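Local structure of cyclase (Streptomyces sp. R1128, 3TFZ) at residues 63-68 and 81-87; 8-12 and 146-151; 20-24 and 153-157. The protein is an aromatase/cyclase of the R1128 polyketide pathway that probably cyclises and dehydrates a polyketide chain held inside its helix-grip fold. All coordinates share one frame; numbering follows the deposited sequence.

Overall arrangement
Interaction 1 pairs two neighbouring strands of the antiparallel sheet, whereas interactions 2 and 3 set helix 131-164 against strand 5-13 and helix 17-25, as in the Bet v 1-like helix-grip fold. Interactions 2 and 3 touch, with Leu154 CD2 3.7 Å from Val11 CG1, and the centres of these two interactions are about 12 Å apart. Interaction 1 sits across the chain's centre, about 20 Å from interaction 2 and 22 Å from interaction 3, centre to centre. Between 63-68/81-87 and the long helix lies a 3-cyclohexyl-1-propylsulfonic acid, probably from the crystallisation liquor, gripped by interaction 1 and about 6 Å from the Ser146 side chain of interaction 2, consistent with a pocket between sheet and helix.

Interaction 1 (63-68 and 81-87); sequences NTWTSR and RQLETAP. With CXS (3-cyclohexyl-1-propylsulfonic acid), chain H.
Trp65 and Gln82 meet beside the sulfonate of the bound 3-cyclohexyl-1-propylsulfonic acid (CXS), probably a crystallisation component. Gln82 brings NE2 over one face of the indole, displaced toward the rim and 3.2 Å from Trp65 CD1, its amide plane 22° from the ring plane. Three donors divide the sulfonate oxygens among them. Gln82 NE2 gives the shortest bond, 2.7 Å to CXS O1, and a nearly straight one (171° at the hydrogen); Trp65 NE1 reaches O3 at the indole edge, and Ser67 OG binds O2 at 2.9 Å. With CG between the backbone N and the carbonyl carbon (chi1 61°), the indole of Trp65 lies against Gln82 and the ligand. The cyclohexyl ring sits over the benzo part, on the same face as Gln82 NE2, CXS C5 3.9 Å from Trp65 CZ2.

Behind these side chains the backbone pairing is interrupted by a classic beta bulge. Thr66 O accepts a bond from Leu83 N at 2.7 Å and a weak one from Glu84 N, so both residues face Thr66, whose own N donates to Glu84 O. Beyond the bulge, reciprocal bonds between Arg68 and Arg81 restore regular antiparallel pairing, with Arg68 N 2.8 Å from Arg81 O. His112 also bonds the ligand. The hairpin of strands 61-72 and 77-82 is flanked by strand 49-58, through backbone bonds of Trp65 with Leu54 and Ser67 with Val52, and by strand 89-100, through Gln82 with Met92.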
ATOM      1  N   ASN A  63      -0.139  17.730  18.042  1.00 41.06           N
ATOM      2  CA  ASN A  63      -1.502  17.318  18.156  1.00 40.91           C
ATOM      3  C   ASN A  63      -1.690  16.267  19.240  1.00 38.67           C
ATOM      4  O   ASN A  63      -0.799  15.462  19.543  1.00 37.55           O
ATOM      5  CB  ASN A  63      -2.047  16.858  16.788  1.00 41.25           C
ATOM      6  CG  ASN A  63      -2.527  18.056  15.911  1.00 45.51           C
ATOM      7  OD1 ASN A  63      -3.664  18.089  15.534  1.00 54.63           O
ATOM      8  ND2 ASN A  63      -1.667  19.022  15.631  1.00 49.12           N
ATOM      9  N   THR A  64      -2.856  16.343  19.865  1.00 37.64           N
ATOM     10  CA  THR A  64      -3.220  15.444  20.889  1.00 35.80           C
ATOM     11  C   THR A  64      -4.478  14.679  20.424  1.00 33.47           C
ATOM     12  O   THR A  64      -5.383  15.266  19.891  1.00 33.62           O
ATOM     13  CB  THR A  64      -3.319  16.165  22.248  1.00 36.94           C
ATOM     14  OG1 THR A  64      -3.233  15.185  23.250  1.00 40.37           O
ATOM     15  CG2 THR A  64      -4.629  16.830  22.434  1.00 41.02           C
ATOM     16  N   TRP A  65      -4.493  13.357  20.587  1.00 31.10           N
ATOM     17  CA  TRP A  65      -5.707  12.601  20.411  1.00 29.61           C
ATOM     18  C   TRP A  65      -5.711  11.365  21.286  1.00 28.10           C
ATOM     19  O   TRP A  65      -4.698  10.967  21.894  1.00 27.49           O
ATOM     20  CB  TRP A  65      -5.986  12.242  18.908  1.00 29.42           C
ATOM     21  CG  TRP A  65      -4.960  11.413  18.270  1.00 30.10           C
ATOM     22  CD1 TRP A  65      -4.718  10.069  18.493  1.00 28.19           C
ATOM     23  CD2 TRP A  65      -3.941  11.859  17.334  1.00 31.43           C
ATOM     24  NE1 TRP A  65      -3.617   9.651  17.746  1.00 27.29           N
ATOM     25  CE2 TRP A  65      -3.117  10.711  17.035  1.00 28.56           C
ATOM     26  CE3 TRP A  65      -3.647  13.102  16.721  1.00 29.19           C
ATOM     27  CZ2 TRP A  65      -2.087  10.750  16.088  1.00 30.45           C
ATOM     28  CZ3 TRP A  65      -2.571  13.154  15.814  1.00 30.38           C
ATOM     29  CH2 TRP A  65      -1.811  11.985  15.496  1.00 31.61           C
ATOM     30  N   THR A  66      -6.891  10.755  21.329  1.00 27.29           N
ATOM     31  CA  THR A  66      -7.197   9.571  22.109  1.00 23.71           C
ATOM     32  C   THR A  66      -7.775   8.496  21.182  1.00 21.60           C
ATOM     33  O   THR A  66      -8.744   8.761  20.560  1.00 17.98           O
ATOM     34  CB  THR A  66      -8.254   9.939  23.168  1.00 24.69           C
ATOM     35  OG1 THR A  66      -7.597  10.613  24.220  1.00 26.94           O
ATOM     36  CG2 THR A  66      -8.903   8.713  23.762  1.00 23.34           C
ATOM     37  N   SER A  67      -7.188   7.296  21.135  1.00 20.46           N
ATOM     38  CA  SER A  67      -7.846   6.203  20.427  1.00 22.54           C
ATOM     39  C   SER A  67      -8.115   5.003  21.216  1.00 21.74           C
ATOM     40  O   SER A  67      -7.340   4.632  22.149  1.00 21.84           O
ATOM     41  CB  SER A  67      -7.056   5.715  19.203  1.00 20.42           C
ATOM     42  OG  SER A  67      -5.771   5.587  19.654  1.00 29.07           O
ATOM     43  N   ARG A  68      -9.223   4.367  20.809  1.00 21.60           N
ATOM     44  CA  ARG A  68      -9.566   3.028  21.272  1.00 21.65           C
ATOM     45  C   ARG A  68      -9.011   2.055  20.266  1.00 19.94           C
ATOM     46  O   ARG A  68      -9.373   2.101  19.081  1.00 19.49           O
ATOM     47  CB  ARG A  68     -11.034   2.838  21.487  1.00 22.08           C
ATOM     48  CG  ARG A  68     -11.334   1.403  22.027  1.00 28.88           C
ATOM     49  CD  ARG A  68     -12.862   1.079  22.115  1.00 34.49           C
ATOM     50  NE  ARG A  68     -13.296   1.553  23.435  1.00 47.91           N
ATOM     51  CZ  ARG A  68     -13.266   0.782  24.531  1.00 52.80           C
ATOM     52  NH1 ARG A  68     -12.903  -0.517  24.418  1.00 49.16           N
ATOM     53  NH2 ARG A  68     -13.638   1.281  25.722  1.00 55.74           N
ATOM     54  N   ARG A  81     -10.191   3.558  16.652  1.00 18.34           N
ATOM     55  CA  ARG A  81     -11.189   4.648  16.447  1.00 19.78           C
ATOM     56  C   ARG A  81     -10.705   5.741  17.421  1.00 21.08           C
ATOM     57  O   ARG A  81     -10.405   5.466  18.578  1.00 18.87           O
ATOM     58  CB  ARG A  81     -12.638   4.188  16.756  1.00 20.56           C
ATOM     59  CG  ARG A  81     -13.825   5.144  16.406  1.00 27.35           C
ATOM     60  CD  ARG A  81     -15.264   4.863  17.045  1.00 37.96           C
ATOM     61  NE  ARG A  81     -16.476   5.364  16.279  1.00 50.92           N
ATOM     62  CZ  ARG A  81     -16.870   6.664  16.014  1.00 58.71           C
ATOM     63  NH1 ARG A  81     -16.173   7.759  16.409  1.00 58.56           N
ATOM     64  NH2 ARG A  81     -18.005   6.902  15.308  1.00 56.34           N
ATOM     65  N   GLN A  82     -10.546   6.989  16.923  1.00 19.89           N
ATOM     66  CA  GLN A  82     -10.148   8.116  17.758  1.00 20.46           C
ATOM     67  C   GLN A  82     -11.396   8.670  18.501  1.00 21.16           C
ATOM     68  O   GLN A  82     -12.365   8.920  17.840  1.00 22.13           O
ATOM     69  CB  GLN A  82      -9.473   9.183  16.876  1.00 17.58           C
ATOM     70  CG  GLN A  82      -8.159   8.676  16.435  1.00 20.27           C
ATOM     71  CD  GLN A  82      -7.296   9.788  15.883  1.00 23.08           C
ATOM     72  OE1 GLN A  82      -7.742  10.959  15.719  1.00 21.55           O
ATOM     73  NE2 GLN A  82      -6.050   9.446  15.600  1.00 19.36           N
ATOM     74  N   LEU A  83     -11.347   8.767  19.834  1.00 23.60           N
ATOM     75  CA  LEU A  83     -12.443   9.227  20.723  1.00 28.17           C
ATOM     76  C   LEU A  83     -12.349  10.723  21.000  1.00 30.33           C
ATOM     77  O   LEU A  83     -13.298  11.331  21.482  1.00 34.29           O
ATOM     78  CB  LEU A  83     -12.428   8.485  22.072  1.00 28.57           C
ATOM     79  CG  LEU A  83     -12.493   6.951  21.966  1.00 30.41           C
ATOM     80  CD1 LEU A  83     -12.585   6.316  23.369  1.00 27.05           C
ATOM     81  CD2 LEU A  83     -13.637   6.452  20.961  1.00 23.57           C
ATOM     82  N   GLU A  84     -11.158  11.273  20.793  1.00 30.58           N
ATOM     83  CA  GLU A  84     -10.911  12.687  20.852  1.00 32.32           C
ATOM     84  C   GLU A  84      -9.920  12.883  19.695  1.00 30.21           C
ATOM     85  O   GLU A  84      -9.094  12.039  19.476  1.00 28.39           O
ATOM     86  CB  GLU A  84     -10.450  13.140  22.297  1.00 34.84           C
ATOM     87  CG  GLU A  84     -11.747  13.320  23.271  1.00 41.01           C
ATOM     88  CD  GLU A  84     -11.446  13.305  24.749  1.00 52.71           C
ATOM     89  OE1 GLU A  84     -11.382  12.212  25.373  1.00 58.27           O
ATOM     90  OE2 GLU A  84     -11.290  14.405  25.309  1.00 58.75           O
ATOM     91  N   THR A  85     -10.070  13.951  18.925  1.00 30.40           N
ATOM     92  CA  THR A  85      -9.330  14.081  17.675  1.00 30.59           C
ATOM     93  C   THR A  85      -8.645  15.476  17.624  1.00 30.28           C
ATOM     94  O   THR A  85      -8.638  16.183  18.595  1.00 32.53           O
ATOM     95  CB  THR A  85     -10.251  13.842  16.438  1.00 29.41           C
ATOM     96  OG1 THR A  85     -11.242  14.865  16.371  1.00 30.91           O
ATOM     97  CG2 THR A  85     -11.025  12.571  16.570  1.00 29.70           C
ATOM     98  N   ALA A  86      -7.917  15.770  16.577  1.00 27.69           N
ATOM     99  CA  ALA A  86      -7.330  17.104  16.417  1.00 27.51           C
ATOM    100  C   ALA A  86      -8.432  18.019  15.896  1.00 25.98           C
ATOM    101  O   ALA A  86      -9.393  17.517  15.300  1.00 24.47           O
ATOM    102  CB  ALA A  86      -6.175  17.029  15.363  1.00 24.26           C
ATOM    103  N   PRO A  87      -8.306  19.351  16.103  1.00 26.87           N
ATOM    104  CA  PRO A  87      -9.436  20.308  15.715  1.00 26.72           C
ATOM    105  C   PRO A  87     -10.042  20.194  14.288  1.00 24.57           C
ATOM    106  O   PRO A  87     -11.222  20.378  14.148  1.00 26.87           O
ATOM    107  CB  PRO A  87      -8.875  21.721  15.965  1.00 27.05           C
ATOM    108  CG  PRO A  87      -7.762  21.456  17.029  1.00 30.62           C
ATOM    109  CD  PRO A  87      -7.184  20.033  16.766  1.00 28.25           C
TER
HETATM  110  S   CXS H 171      -4.200   5.953  16.351  1.00 31.63           S
HETATM  111  O1  CXS H 171      -5.244   6.990  16.241  1.00 27.41           O
HETATM  112  O2  CXS H 171      -4.663   4.741  17.106  1.00 30.56           O
HETATM  113  O3  CXS H 171      -3.075   6.620  17.032  1.00 36.64           O
HETATM  114  C1  CXS H 171      -3.493   5.391  14.919  1.00 31.37           C
HETATM  115  C2  CXS H 171      -2.952   6.506  14.073  1.00 31.26           C
HETATM  116  C3  CXS H 171      -3.433   6.425  12.663  1.00 34.05           C
HETATM  117  N   CXS H 171      -2.618   7.325  11.845  1.00 37.36           N
HETATM  118  C4  CXS H 171      -2.622   8.781  12.052  1.00 39.29           C
HETATM  119  C5  CXS H 171      -3.793   9.310  12.853  1.00 38.53           C
HETATM  120  C6  CXS H 171      -4.462  10.473  12.087  1.00 41.64           C
HETATM  121  C7  CXS H 171      -3.597  11.702  11.868  1.00 37.58           C
HETATM  122  C8  CXS H 171      -2.350  11.121  11.220  1.00 41.98           C
HETATM  123  C9  CXS H 171      -2.636   9.662  10.783  1.00 40.91           C

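Interaction 2 (8-12 and 146-151); sequences EHTVT and SVADLN
His9, Val11 and Leu150 carry the contact between strand 5-13 and helix 131-164, whose short segments run 27° from parallel with axes 8.6 Å apart. Leu150 sends CD1 against the strand backbone: it lies 3.4 Å from His9 CB and 3.6 Å from Thr10 N, covering the peptide between those residues. Two residues beyond His9 along the strand, Val11 CG1 rests on the helix backbone, 3.8 Å from Leu150 O, and Val11 CG2 meets the amide oxygen OD1 of Asn151 at 3.7 Å, the two side chains crossing at about a right angle. Val147 CG2 adds a looser contact, 4.1 Å from His9 CD2.

The polar part centres on the imidazole. Ser146 OG, anti to its own backbone N (chi1 170°), stands 3.0 Å above one face of the His9 ring, displaced toward the rim, with ND1 its closest ring atom at 3.1 Å. The other ring nitrogen, NE2, is hydrogen-bonded to Glu143 on the same helix. An alanine in place of His9 would probably leave Glu143 without this mate and open a gap beneath Ser146 OG.

On the strand's other side, Thr10 packs on Thr10 of the second subunit. The contact thus combines aliphatic packing with an imidazole whose NE2 is held from outside the two segments by Glu143, a bond that should fix the ring's rotation and keep one face under Ser146 OG.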
ATOM      1  N   GLU A   8      -5.473   3.387   1.862  1.00 14.54           N
ATOM      2  CA  GLU A   8      -4.783   2.173   2.289  1.00 14.49           C
ATOM      3  C   GLU A   8      -3.373   2.243   1.834  1.00 13.52           C
ATOM      4  O   GLU A   8      -3.118   2.533   0.690  1.00 13.14           O
ATOM      5  CB  GLU A   8      -5.448   0.891   1.763  1.00 13.31           C
ATOM      6  CG  GLU A   8      -6.843   0.851   2.024  1.00 18.57           C
ATOM      7  CD  GLU A   8      -7.456  -0.520   1.804  1.00 25.97           C
ATOM      8  OE1 GLU A   8      -6.702  -1.481   1.700  1.00 23.80           O
ATOM      9  OE2 GLU A   8      -8.702  -0.618   1.653  1.00 27.92           O
ATOM     10  N   HIS A   9      -2.451   1.943   2.713  1.00 13.25           N
ATOM     11  CA  HIS A   9      -1.023   2.013   2.334  1.00 16.22           C
ATOM     12  C   HIS A   9      -0.397   0.705   2.808  1.00 14.31           C
ATOM     13  O   HIS A   9      -0.931   0.122   3.742  1.00 15.92           O
ATOM     14  CB  HIS A   9      -0.272   3.194   2.945  1.00 15.86           C
ATOM     15  CG  HIS A   9      -0.727   4.537   2.451  1.00 24.90           C
ATOM     16  ND1 HIS A   9      -1.921   5.123   2.846  1.00 29.41           N
ATOM     17  CD2 HIS A   9      -0.137   5.429   1.623  1.00 26.22           C
ATOM     18  CE1 HIS A   9      -2.041   6.315   2.290  1.00 27.94           C
ATOM     19  NE2 HIS A   9      -0.971   6.523   1.545  1.00 30.35           N
ATOM     20  N   THR A  10       0.726   0.296   2.207  1.00 13.34           N
ATOM     21  CA  THR A  10       1.338  -0.960   2.592  1.00 13.68           C
ATOM     22  C   THR A  10       2.842  -0.899   2.408  1.00 14.12           C
ATOM     23  O   THR A  10       3.329  -0.069   1.628  1.00 14.61           O
ATOM     24  CB  THR A  10       0.658  -2.215   1.842  1.00 13.85           C
ATOM     25  OG1 THR A  10       1.047  -3.427   2.428  1.00 13.29           O
ATOM     26  CG2 THR A  10       0.883  -2.253   0.275  1.00 13.23           C
ATOM     27  N   VAL A  11       3.521  -1.825   3.096  1.00 12.58           N
ATOM     28  CA  VAL A  11       4.984  -2.094   3.047  1.00 11.60           C
ATOM     29  C   VAL A  11       5.155  -3.596   3.369  1.00 11.95           C
ATOM     30  O   VAL A  11       4.255  -4.205   4.004  1.00  9.72           O
ATOM     31  CB  VAL A  11       5.564  -1.116   4.084  1.00 14.40           C
ATOM     32  CG1 VAL A  11       5.721  -1.581   5.605  1.00  8.55           C
ATOM     33  CG2 VAL A  11       6.226   0.166   3.492  1.00 15.27           C
ATOM     34  N   THR A  12       6.237  -4.207   2.843  1.00 13.21           N
ATOM     35  CA  THR A  12       6.607  -5.597   3.007  1.00 13.14           C
ATOM     36  C   THR A  12       7.671  -5.534   4.048  1.00 14.40           C
ATOM     37  O   THR A  12       8.665  -4.854   3.827  1.00 15.94           O
ATOM     38  CB  THR A  12       7.165  -6.177   1.675  1.00 14.04           C
ATOM     39  OG1 THR A  12       6.114  -6.264   0.734  1.00 15.20           O
ATOM     40  CG2 THR A  12       7.603  -7.594   1.840  1.00 14.77           C
ATOM     41  N   SER A 146       0.917   8.260   7.644  1.00 21.14           N
ATOM     42  CA  SER A 146       0.650   6.924   7.277  1.00 20.59           C
ATOM     43  C   SER A 146       1.957   6.223   6.779  1.00 19.35           C
ATOM     44  O   SER A 146       2.356   5.159   7.279  1.00 18.03           O
ATOM     45  CB  SER A 146      -0.456   6.969   6.194  1.00 20.42           C
ATOM     46  OG  SER A 146      -0.609   5.713   5.617  1.00 27.38           O
ATOM     47  N   VAL A 147       2.621   6.853   5.794  1.00 20.28           N
ATOM     48  CA  VAL A 147       3.954   6.480   5.279  1.00 17.74           C
ATOM     49  C   VAL A 147       5.028   6.393   6.424  1.00 18.11           C
ATOM     50  O   VAL A 147       5.695   5.412   6.490  1.00 19.69           O
ATOM     51  CB  VAL A 147       4.370   7.406   4.058  1.00 18.40           C
ATOM     52  CG1 VAL A 147       5.807   7.132   3.624  1.00 16.16           C
ATOM     53  CG2 VAL A 147       3.395   7.128   2.868  1.00 17.44           C
ATOM     54  N   ALA A 148       5.099   7.373   7.333  1.00 17.04           N
ATOM     55  CA  ALA A 148       6.045   7.458   8.418  1.00 18.50           C
ATOM     56  C   ALA A 148       5.801   6.351   9.439  1.00 18.89           C
ATOM     57  O   ALA A 148       6.761   5.707   9.875  1.00 19.36           O
ATOM     58  CB  ALA A 148       5.988   8.879   9.114  1.00 18.45           C
ATOM     59  N   ASP A 149       4.525   6.034   9.684  1.00 19.03           N
ATOM     60  CA  ASP A 149       4.129   5.005  10.647  1.00 19.38           C
ATOM     61  C   ASP A 149       4.480   3.598  10.173  1.00 17.76           C
ATOM     62  O   ASP A 149       4.998   2.761  10.915  1.00 17.49           O
ATOM     63  CB  ASP A 149       2.578   5.119  10.931  1.00 21.15           C
ATOM     64  CG  ASP A 149       2.185   6.266  11.937  1.00 27.21           C
ATOM     65  OD1 ASP A 149       3.086   6.987  12.494  1.00 28.96           O
ATOM     66  OD2 ASP A 149       0.938   6.440  12.166  1.00 33.02           O
ATOM     67  N   LEU A 150       4.031   3.280   8.961  1.00 17.53           N
ATOM     68  CA  LEU A 150       4.411   2.031   8.268  1.00 14.47           C
ATOM     69  C   LEU A 150       5.910   1.790   8.313  1.00 14.84           C
ATOM     70  O   LEU A 150       6.277   0.705   8.638  1.00 17.69           O
ATOM     71  CB  LEU A 150       3.892   2.038   6.812  1.00 11.99           C
ATOM     72  CG  LEU A 150       2.411   1.678   6.577  1.00 14.50           C
ATOM     73  CD1 LEU A 150       1.953   1.957   5.134  1.00  9.55           C
ATOM     74  CD2 LEU A 150       2.047   0.181   6.925  1.00 12.83           C
ATOM     75  N   ASN A 151       6.745   2.752   7.871  1.00 15.89           N
ATOM     76  CA  ASN A 151       8.223   2.702   7.903  1.00 17.42           C
ATOM     77  C   ASN A 151       8.845   2.583   9.362  1.00 16.94           C
ATOM     78  O   ASN A 151       9.851   1.900   9.577  1.00 17.93           O
ATOM     79  CB  ASN A 151       8.844   3.891   7.129  1.00 16.81           C
ATOM     80  CG  ASN A 151       8.594   3.803   5.589  1.00 23.99           C
ATOM     81  OD1 ASN A 151       8.519   2.714   4.946  1.00 22.14           O
ATOM     82  ND2 ASN A 151       8.546   4.980   4.976  1.00 30.46           N
TER

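Interaction 3 (20-24 and 153-157); sequences VWEVL and VLGEA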
ATOM      1  N   VAL A  20       6.156  -8.743  14.012  1.00 17.62           N
ATOM      2  CA  VAL A  20       5.483  -7.528  13.638  1.00 14.37           C
ATOM      3  C   VAL A  20       4.292  -7.275  14.547  1.00 14.84           C
ATOM      4  O   VAL A  20       4.018  -6.165  14.858  1.00 14.44           O
ATOM      5  CB  VAL A  20       5.057  -7.606  12.172  1.00 13.54           C
ATOM      6  CG1 VAL A  20       4.257  -6.384  11.776  1.00 10.24           C
ATOM      7  CG2 VAL A  20       6.294  -7.747  11.248  1.00 11.50           C
ATOM      8  N   TRP A  21       3.544  -8.325  14.901  1.00 17.09           N
ATOM      9  CA  TRP A  21       2.453  -8.218  15.822  1.00 17.01           C
ATOM     10  C   TRP A  21       2.989  -7.613  17.148  1.00 18.22           C
ATOM     11  O   TRP A  21       2.419  -6.633  17.639  1.00 17.12           O
ATOM     12  CB  TRP A  21       1.803  -9.600  16.082  1.00 19.20           C
ATOM     13  CG  TRP A  21       0.733  -9.427  17.168  1.00 20.30           C
ATOM     14  CD1 TRP A  21       0.776  -9.856  18.478  1.00 21.15           C
ATOM     15  CD2 TRP A  21      -0.482  -8.684  17.017  1.00 21.04           C
ATOM     16  NE1 TRP A  21      -0.371  -9.428  19.141  1.00 21.41           N
ATOM     17  CE2 TRP A  21      -1.124  -8.660  18.275  1.00 20.75           C
ATOM     18  CE3 TRP A  21      -1.096  -8.025  15.908  1.00 22.60           C
ATOM     19  CZ2 TRP A  21      -2.368  -8.011  18.467  1.00 16.62           C
ATOM     20  CZ3 TRP A  21      -2.270  -7.421  16.085  1.00 18.03           C
ATOM     21  CH2 TRP A  21      -2.936  -7.452  17.355  1.00 19.94           C
ATOM     22  N   GLU A  22       4.058  -8.218  17.722  1.00 18.19           N
ATOM     23  CA  GLU A  22       4.632  -7.745  18.945  1.00 20.10           C
ATOM     24  C   GLU A  22       4.964  -6.252  18.957  1.00 19.15           C
ATOM     25  O   GLU A  22       4.770  -5.634  19.976  1.00 19.54           O
ATOM     26  CB  GLU A  22       5.855  -8.555  19.362  1.00 21.89           C
ATOM     27  CG  GLU A  22       5.505 -10.013  19.777  1.00 31.75           C
ATOM     28  CD  GLU A  22       6.742 -10.810  20.076  1.00 44.29           C
ATOM     29  OE1 GLU A  22       7.787 -10.131  20.338  1.00 47.86           O
ATOM     30  OE2 GLU A  22       6.676 -12.094  20.054  1.00 49.43           O
ATOM     31  N   VAL A  23       5.507  -5.707  17.857  1.00 17.48           N
ATOM     32  CA  VAL A  23       5.819  -4.310  17.742  1.00 18.05           C
ATOM     33  C   VAL A  23       4.465  -3.467  17.683  1.00 19.62           C
ATOM     34  O   VAL A  23       4.318  -2.433  18.373  1.00 20.14           O
ATOM     35  CB  VAL A  23       6.709  -4.092  16.491  1.00 17.16           C
ATOM     36  CG1 VAL A  23       6.863  -2.629  16.055  1.00 14.35           C
ATOM     37  CG2 VAL A  23       8.105  -4.789  16.659  1.00 17.54           C
ATOM     38  N   LEU A  24       3.489  -3.911  16.886  1.00 17.68           N
ATOM     39  CA  LEU A  24       2.245  -3.229  16.827  1.00 17.06           C
ATOM     40  C   LEU A  24       1.540  -3.193  18.164  1.00 16.37           C
ATOM     41  O   LEU A  24       1.062  -2.121  18.496  1.00 14.98           O
ATOM     42  CB  LEU A  24       1.263  -3.852  15.747  1.00 18.79           C
ATOM     43  CG  LEU A  24       1.685  -3.798  14.267  1.00 18.78           C
ATOM     44  CD1 LEU A  24       0.768  -4.617  13.460  1.00 16.49           C
ATOM     45  CD2 LEU A  24       1.709  -2.371  13.825  1.00 10.56           C
ATOM     46  N   VAL A 153       7.355   1.055  11.822  1.00 15.99           N
ATOM     47  CA  VAL A 153       7.061  -0.288  12.276  1.00 14.97           C
ATOM     48  C   VAL A 153       8.027  -1.303  11.611  1.00 15.50           C
ATOM     49  O   VAL A 153       8.528  -2.214  12.262  1.00 16.00           O
ATOM     50  CB  VAL A 153       5.575  -0.696  12.088  1.00 14.05           C
ATOM     51  CG1 VAL A 153       5.388  -2.199  12.502  1.00 12.74           C
ATOM     52  CG2 VAL A 153       4.684   0.137  12.914  1.00 13.43           C
ATOM     53  N   LEU A 154       8.245  -1.133  10.299  1.00 15.74           N
ATOM     54  CA  LEU A 154       9.135  -1.957   9.514  1.00 15.75           C
ATOM     55  C   LEU A 154      10.566  -1.871  10.003  1.00 16.63           C
ATOM     56  O   LEU A 154      11.166  -2.926  10.219  1.00 17.76           O
ATOM     57  CB  LEU A 154       8.995  -1.557   8.038  1.00 16.25           C
ATOM     58  CG  LEU A 154       9.953  -1.523   6.814  1.00 21.33           C
ATOM     59  CD1 LEU A 154      11.550  -1.574   6.951  1.00 21.07           C
ATOM     60  CD2 LEU A 154       9.413  -2.162   5.540  1.00 18.91           C
ATOM     61  N   GLY A 155      11.101  -0.622  10.204  1.00 17.61           N
ATOM     62  CA  GLY A 155      12.459  -0.371  10.708  1.00 17.00           C
ATOM     63  C   GLY A 155      12.631  -1.120  12.050  1.00 17.93           C
ATOM     64  O   GLY A 155      13.626  -1.806  12.272  1.00 17.94           O
ATOM     65  N   GLU A 156      11.639  -1.006  12.904  1.00 16.69           N
ATOM     66  CA  GLU A 156      11.668  -1.597  14.232  1.00 18.22           C
ATOM     67  C   GLU A 156      11.619  -3.120  14.252  1.00 18.02           C
ATOM     68  O   GLU A 156      12.313  -3.779  15.056  1.00 19.53           O
ATOM     69  CB  GLU A 156      10.538  -1.028  15.086  1.00 18.30           C
ATOM     70  CG  GLU A 156      10.496  -1.617  16.502  1.00 19.02           C
ATOM     71  CD  GLU A 156      11.732  -1.367  17.357  1.00 20.53           C
ATOM     72  OE1 GLU A 156      12.581  -0.501  17.046  1.00 20.29           O
ATOM     73  OE2 GLU A 156      11.864  -2.051  18.400  1.00 24.45           O
ATOM     74  N   ALA A 157      10.768  -3.702  13.416  1.00 17.29           N
ATOM     75  CA  ALA A 157      10.683  -5.154  13.367  1.00 16.79           C
ATOM     76  C   ALA A 157      11.993  -5.730  12.804  1.00 15.75           C
ATOM     77  O   ALA A 157      12.499  -6.780  13.263  1.00 18.40           O
ATOM     78  CB  ALA A 157       9.384  -5.650  12.521  1.00 16.11           C
TER
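With CG1 anti to the backbone N (chi1 167°) and CG2 beside it, Val23 spreads its two methyls toward helix 131-164 and straddles the Glu156 side chain. Its CG1 lies 3.8 Å from Glu156 CG and 3.9 Å from Val153 CG1, while Val23 CG2 lies 4.2 Å from Ala157 CA. The same torsional choice in Val153 (chi1 175°) extends CG1 between two partners: Val23, past which it slides in the opposite direction, and Leu24, whose CD2 approaches at 3.9 Å with the side chains at about a right angle. Val20 CG2 closes the other end on Ala157 CB, also 3.9 Å away, where the CA atoms of Val20 and Ala157 are 5.7 Å apart, a closeness consistent with alanine's small side chain.

In the helix-grip fold, this is where the short helix 17-25 crosses the long C-terminal helix, the local axes 9.6 Å apart at 120°. All six touching residues are buried, and no hydrogen bond joins the segments. Glu156 contributes the aliphatic part of its chain, bent at chi2, and its carboxylate forms salt bridges with Arg159 and Arg160 of its own helix. Leu108 of strand 105-116 touches Val20, Leu24 and Val153, packing the sheet against both helices.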